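Local coordinates for magnesium and cobalt efflux protein CorC (Pseudomonas aeruginosa, PDB 3LLB) that probably takes part in magnesium and cobalt ion transport, the crystallised piece being its C-terminal transporter-associated domain, at residues V13-P18 and H74-S79; P50-V55 and R62-N67. One frame throughout, in Å; residues are numbered along the deposited sequence.

Contact 1: V13-P18 and H74-S79; sequences VKALTP and HLLRLS
In the antiparallel sheet of this transporter-associated domain, strand 11-14 ends beside strand 73-80 and the chain then breaks away through a type I beta turn, Lys14 to Thr17, toward helix 19-26, with Pro18 at its N-cap. Three backbone hydrogen bonds hold the edges together. Val13 and Leu76 form the hydrogen-bonded pair: Val13 N reaches Leu76 O at 2.8 Å, nearly along the C=O axis, and Leu76 N returns a bond to Val13 O at 3.0 Å, in the carbonyl plane. Lys14 and Leu75 follow as a non-hydrogen-bonded pair. Past the end of the regular strand, Ala15 N still bonds His74 O at 2.9 Å, straight at the hydrogen (171°) but standing well above the carbonyl plane. A bridging water donates to that same oxygen and accepts from Leu16 N. The turn is closed at Lys14 O, which takes both Thr17 N and, at 2.8 Å, Thr17 OG1.

Apolar contacts occupy both faces. On the face of Val13, Leu76 and Leu78, Val13 has CG1 anti to the backbone N (chi1 180°), which leaves CG2 beside N and 4.0 Å from Leu78 CB; the two side chains cross obliquely. Phe22 and Phe26 of helix 19-26 cover Val13 and Leu78, while Val38 and Val42 of helix 38-46 pack on Leu76. On the opposite face of the sheet, Lys14 and Leu75 run side by side, the extended lysine touching Leu75 CD2 with its CG at 4.0 Å.

His74 and Leu75 together face Asn67 in a classic beta bulge, and the His74 ring hydrogen-bonds through NE2 to Asp69. At the second residue of the turn, Leu76 CD1 packs against Ala15, 4.2 Å from its CA and 4.3 Å from its CB.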
loop_
_atom_site.group_PDB
_atom_site.type_symbol
_atom_site.label_atom_id
_atom_site.label_comp_id
_atom_site.label_asym_id
_atom_site.label_seq_id
_atom_site.Cartn_x
_atom_site.Cartn_y
_atom_site.Cartn_z
ATOM N N VAL A 13 -3.614 5.213 1.602
ATOM C CA VAL A 13 -3.881 3.929 2.220
ATOM C C VAL A 13 -2.979 3.720 3.407
ATOM O O VAL A 13 -1.749 3.835 3.282
ATOM C CB VAL A 13 -3.719 2.824 1.162
ATOM C CG1 VAL A 13 -3.976 1.472 1.742
ATOM C CG2 VAL A 13 -4.664 3.055 -0.045
ATOM N N LYS A 14 -3.548 3.418 4.584
ATOM C CA LYS A 14 -2.725 3.091 5.754
ATOM C C LYS A 14 -1.998 1.748 5.560
ATOM O O LYS A 14 -2.581 0.782 5.005
ATOM C CB LYS A 14 -3.597 3.039 6.990
ATOM C CG LYS A 14 -4.072 4.419 7.500
ATOM C CD LYS A 14 -4.942 4.207 8.683
ATOM C CE LYS A 14 -5.376 5.521 9.256
ATOM N NZ LYS A 14 -6.408 5.344 10.332
ATOM N N ALA A 15 -0.714 1.693 5.961
ATOM C CA ALA A 15 0.049 0.456 5.870
ATOM C C ALA A 15 -0.547 -0.728 6.685
ATOM O O ALA A 15 -0.432 -1.880 6.328
ATOM C CB ALA A 15 1.536 0.777 6.241
ATOM N N LEU A 16 -1.239 -0.422 7.766
ATOM C CA LEU A 16 -1.903 -1.412 8.622
ATOM C C LEU A 16 -3.184 -2.002 8.033
ATOM O O LEU A 16 -3.716 -2.972 8.582
ATOM C CB LEU A 16 -2.151 -0.813 10.060
ATOM C CG LEU A 16 -2.881 0.565 10.202
ATOM C CD1 LEU A 16 -4.393 0.425 9.891
ATOM C CD2 LEU A 16 -2.659 1.416 11.536
ATOM N N THR A 17 -3.702 -1.432 6.934
ATOM C CA THR A 17 -4.842 -2.043 6.170
ATOM C C THR A 17 -4.638 -3.520 5.889
ATOM O O THR A 17 -3.701 -3.860 5.236
ATOM C CB THR A 17 -5.110 -1.332 4.830
ATOM O OG1 THR A 17 -5.240 0.061 5.102
ATOM C CG2 THR A 17 -6.405 -1.859 4.094
ATOM N N PRO A 18 -5.527 -4.383 6.401
ATOM C CA PRO A 18 -5.522 -5.763 6.043
ATOM C C PRO A 18 -5.578 -5.965 4.553
ATOM O O PRO A 18 -6.313 -5.284 3.888
ATOM C CB PRO A 18 -6.831 -6.250 6.681
ATOM C CG PRO A 18 -6.830 -5.539 7.959
ATOM C CD PRO A 18 -6.521 -4.152 7.476
ATOM N N HIS A 74 4.037 3.811 6.984
ATOM C CA HIS A 74 2.775 4.250 7.565
ATOM C C HIS A 74 1.670 4.562 6.542
ATOM O O HIS A 74 0.526 4.162 6.748
ATOM C CB HIS A 74 2.986 5.457 8.471
ATOM C CG HIS A 74 3.660 5.152 9.766
ATOM N ND1 HIS A 74 3.056 4.413 10.765
ATOM C CD2 HIS A 74 4.876 5.499 10.238
ATOM C CE1 HIS A 74 3.878 4.331 11.794
ATOM N NE2 HIS A 74 4.983 4.982 11.497
ATOM N N LEU A 75 1.995 5.285 5.481
ATOM C CA LEU A 75 1.013 5.739 4.515
ATOM C C LEU A 75 1.576 5.565 3.110
ATOM O O LEU A 75 2.758 5.896 2.848
ATOM C CB LEU A 75 0.717 7.225 4.749
ATOM C CG LEU A 75 0.040 7.681 6.063
ATOM C CD1 LEU A 75 -0.033 9.223 6.246
ATOM C CD2 LEU A 75 -1.351 7.042 6.184
ATOM N N LEU A 76 0.727 5.066 2.202
ATOM C CA LEU A 76 1.021 4.847 0.808
ATOM C C LEU A 76 0.048 5.689 0.025
ATOM O O LEU A 76 -1.093 5.825 0.431
ATOM C CB LEU A 76 0.820 3.365 0.448
ATOM C CG LEU A 76 1.853 2.648 1.303
ATOM C CD1 LEU A 76 1.288 1.524 2.006
ATOM C CD2 LEU A 76 3.115 2.418 0.497
ATOM N N ARG A 77 0.473 6.255 -1.088
ATOM C CA ARG A 77 -0.424 6.749 -2.102
ATOM C C ARG A 77 -0.608 5.688 -3.178
ATOM O O ARG A 77 0.340 5.225 -3.745
ATOM C CB ARG A 77 0.127 7.998 -2.732
ATOM C CG ARG A 77 -0.776 8.676 -3.706
ATOM C CD ARG A 77 -0.428 10.125 -3.869
ATOM N NE ARG A 77 -1.143 10.691 -5.018
ATOM C CZ ARG A 77 -1.473 11.952 -5.165
ATOM N NH1 ARG A 77 -1.177 12.828 -4.221
ATOM N NH2 ARG A 77 -2.129 12.332 -6.255
ATOM N N LEU A 78 -1.836 5.306 -3.393
ATOM C CA LEU A 78 -2.217 4.275 -4.370
ATOM C C LEU A 78 -2.730 4.915 -5.641
ATOM O O LEU A 78 -3.618 5.723 -5.559
ATOM C CB LEU A 78 -3.305 3.417 -3.765
ATOM C CG LEU A 78 -3.693 2.172 -4.535
ATOM C CD1 LEU A 78 -2.667 1.022 -4.352
ATOM C CD2 LEU A 78 -5.094 1.708 -4.149
ATOM N N SER A 79 -2.141 4.622 -6.788
ATOM C CA SER A 79 -2.571 5.135 -8.100
ATOM C C SER A 79 -2.905 3.897 -8.962
ATOM O O SER A 79 -2.174 2.925 -8.958
ATOM C CB SER A 79 -1.413 5.929 -8.764
ATOM O OG SER A 79 -0.985 7.056 -8.032
HETATM O O HOH W 1 -0.658 2.333 9.215
#

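Contact 2: P50-V55 and R62-N67; sequences PKRNEV and RFRVLN
The type II beta turn from Lys51 to Glu54 leads into the first strand of the beta hairpin 55-58/61-68 and is pinned to the second through Asn53, its third residue, by backbone and side chain alike. Asn53 N gives a 2.7 Å bond to Val65 O, in the carbonyl plane, and Val65 N answers with a bond of 2.8 Å to Glu54 O, nearly along the C=O axis. Both polar backbone atoms of Val65 are thus satisfied by the turn. The Asn53 amide oxygen accepts twice from one guanidinium: Arg64 approaches side-on, with NH2 at 2.9 Å and NE at 3.0 Å from OD1. OD1 lies in the guanidinium plane, and the amide is tilted only 28° from it, while Leu66 CD2 covers one guanidinium face over its centre.

Arg52, extended from CG to NE, sends NE to Leu66 O at 2.8 Å, on a lone pair but with a bent N-H...O angle of 134°. Its NH2 comes within 3.6 Å of Arg64 NH2, a like-charge approach with the two guanidinium planes almost perpendicular. Within the loop, Lys51 N donates to Glu54 OE2 from above the carboxylate plane, and Glu54 N closes the turn on Lys51 O.

Val55, in a non-hydrogen-bonded pair with Arg64, lays CG1 against Arg62 CG at 3.4 Å and CG2 against Arg64 CB. The bent Arg62 chain (chi3 -56°) carries its guanidinium to a salt bridge with Glu57. Val65 CG2 touches Pro50 CG, the two side chains crossing at about a right angle. Phe46 of helix 38-46 packs on Val65 and Glu54, and strand 73-80 flanks strand 61-68 along its other edge.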
loop_
_atom_site.group_PDB
_atom_site.type_symbol
_atom_site.label_atom_id
_atom_site.label_comp_id
_atom_site.label_asym_id
_atom_site.label_seq_id
_atom_site.Cartn_x
_atom_site.Cartn_y
_atom_site.Cartn_z
ATOM N N PRO A 50 11.486 1.294 3.031
ATOM C CA PRO A 50 11.614 2.392 2.118
ATOM C C PRO A 50 11.510 3.731 2.826
ATOM O O PRO A 50 10.982 3.856 3.955
ATOM C CB PRO A 50 10.435 2.176 1.169
ATOM C CG PRO A 50 9.398 1.602 2.049
ATOM C CD PRO A 50 10.156 0.693 2.960
ATOM N N LYS A 51 11.984 4.744 2.118
ATOM C CA LYS A 51 11.842 6.130 2.503
ATOM C C LYS A 51 10.726 6.716 1.711
ATOM O O LYS A 51 10.262 6.120 0.723
ATOM C CB LYS A 51 13.131 6.893 2.216
ATOM C CG LYS A 51 14.174 6.634 3.265
ATOM C CD LYS A 51 15.517 7.180 2.880
ATOM C CE LYS A 51 16.360 7.660 4.140
ATOM N NZ LYS A 51 15.807 7.251 5.523
ATOM N N ARG A 52 10.215 7.832 2.192
ATOM C CA ARG A 52 9.294 8.633 1.432
ATOM C C ARG A 52 9.718 8.785 -0.037
ATOM O O ARG A 52 10.903 9.002 -0.367
ATOM C CB ARG A 52 9.162 10.017 2.088
ATOM C CG ARG A 52 8.077 10.846 1.470
ATOM C CD ARG A 52 7.683 12.010 2.280
ATOM N NE ARG A 52 6.345 12.430 1.895
ATOM C CZ ARG A 52 6.111 13.261 0.911
ATOM N NH1 ARG A 52 7.105 13.737 0.213
ATOM N NH2 ARG A 52 4.921 13.580 0.609
ATOM N N ASN A 53 8.723 8.636 -0.904
ATOM C CA ASN A 53 8.761 8.804 -2.358
ATOM C C ASN A 53 9.326 7.606 -3.123
ATOM O O ASN A 53 9.393 7.637 -4.324
ATOM C CB ASN A 53 9.405 10.106 -2.771
ATOM C CG ASN A 53 8.580 11.284 -2.412
ATOM O OD1 ASN A 53 7.345 11.210 -2.338
ATOM N ND2 ASN A 53 9.242 12.388 -2.172
ATOM N N GLU A 54 9.754 6.558 -2.428
ATOM C CA GLU A 54 10.004 5.281 -3.086
ATOM C C GLU A 54 8.667 4.750 -3.639
ATOM O O GLU A 54 7.611 4.945 -3.057
ATOM C CB GLU A 54 10.642 4.281 -2.122
ATOM C CG GLU A 54 12.044 4.712 -1.690
ATOM C CD GLU A 54 12.892 3.615 -1.069
ATOM O OE1 GLU A 54 12.960 2.498 -1.632
ATOM O OE2 GLU A 54 13.563 3.907 -0.051
ATOM N N VAL A 55 8.728 4.131 -4.810
ATOM C CA VAL A 55 7.558 3.631 -5.498
ATOM C C VAL A 55 7.736 2.157 -5.899
ATOM O O VAL A 55 8.836 1.732 -6.298
ATOM C CB VAL A 55 7.320 4.461 -6.794
ATOM C CG1 VAL A 55 6.237 3.850 -7.637
ATOM C CG2 VAL A 55 6.994 5.900 -6.457
ATOM N N ARG A 62 0.133 1.316 -8.600
ATOM C CA ARG A 62 1.349 1.928 -8.142
ATOM C C ARG A 62 1.200 2.354 -6.656
ATOM O O ARG A 62 0.185 2.956 -6.237
ATOM C CB ARG A 62 1.738 3.107 -9.046
ATOM C CG ARG A 62 2.980 3.866 -8.533
ATOM C CD ARG A 62 3.482 5.070 -9.394
ATOM N NE ARG A 62 3.767 4.700 -10.774
ATOM C CZ ARG A 62 2.919 4.836 -11.800
ATOM N NH1 ARG A 62 1.698 5.373 -11.626
ATOM N NH2 ARG A 62 3.284 4.433 -13.017
ATOM N N PHE A 63 2.218 2.003 -5.857
ATOM C CA PHE A 63 2.290 2.332 -4.449
ATOM C C PHE A 63 3.492 3.238 -4.204
ATOM O O PHE A 63 4.615 2.807 -4.353
ATOM C CB PHE A 63 2.499 1.065 -3.625
ATOM C CG PHE A 63 1.318 0.075 -3.640
ATOM C CD1 PHE A 63 0.516 -0.067 -2.537
ATOM C CD2 PHE A 63 1.097 -0.794 -4.729
ATOM C CE1 PHE A 63 -0.538 -0.987 -2.526
ATOM C CE2 PHE A 63 0.088 -1.700 -4.686
ATOM C CZ PHE A 63 -0.731 -1.787 -3.568
ATOM N N ARG A 64 3.218 4.472 -3.795
ATOM C CA ARG A 64 4.260 5.466 -3.497
ATOM C C ARG A 64 4.269 5.709 -1.994
ATOM O O ARG A 64 3.184 5.958 -1.373
ATOM C CB ARG A 64 3.985 6.746 -4.267
ATOM C CG ARG A 64 4.853 7.923 -3.885
ATOM C CD ARG A 64 4.414 9.191 -4.569
ATOM N NE ARG A 64 4.869 10.333 -3.773
ATOM C CZ ARG A 64 4.165 11.442 -3.512
ATOM N NH1 ARG A 64 2.918 11.616 -3.983
ATOM N NH2 ARG A 64 4.720 12.405 -2.775
ATOM N N VAL A 65 5.436 5.599 -1.362
ATOM C CA VAL A 65 5.556 5.831 0.067
ATOM C C VAL A 65 5.377 7.314 0.394
ATOM O O VAL A 65 6.162 8.162 -0.045
ATOM C CB VAL A 65 6.909 5.267 0.668
ATOM C CG1 VAL A 65 6.937 5.491 2.151
ATOM C CG2 VAL A 65 7.034 3.798 0.315
ATOM N N LEU A 66 4.328 7.644 1.129
ATOM C CA LEU A 66 4.139 9.031 1.633
ATOM C C LEU A 66 4.725 9.264 2.995
ATOM O O LEU A 66 5.185 10.362 3.301
ATOM C CB LEU A 66 2.663 9.373 1.649
ATOM C CG LEU A 66 1.890 9.447 0.349
ATOM C CD1 LEU A 66 0.442 9.618 0.700
ATOM C CD2 LEU A 66 2.413 10.572 -0.531
ATOM N N ASN A 67 4.719 8.233 3.832
ATOM C CA ASN A 67 5.207 8.340 5.207
ATOM C C ASN A 67 5.739 7.021 5.696
ATOM O O ASN A 67 5.092 5.951 5.556
ATOM C CB ASN A 67 4.073 8.838 6.155
ATOM C CG ASN A 67 4.563 9.085 7.545
ATOM O OD1 ASN A 67 5.031 8.141 8.204
ATOM N ND2 ASN A 67 4.486 10.360 8.025
#

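Contact 1 and contact 2 lie on one antiparallel sheet, their centres about 10 Å apart. Along the chain the order is 13-18, 50-55, 62-67, 74-79, so the second contact falls wholly within the span bracketed by the first. Adjacent strands 61-68 and 73-80 join them: Arg77 N probably bonds Arg64 O, His74 N probably bonds Asn67 O, and Leu78 CD1 packs on Phe63 CE1. Contact 1 ties the early strand 11-14 to the last strand, whereas contact 2 fastens the loop leading into edge strand 55-58. Helix 38-46 packs against both, and all four segments belong to the one transporter-associated domain.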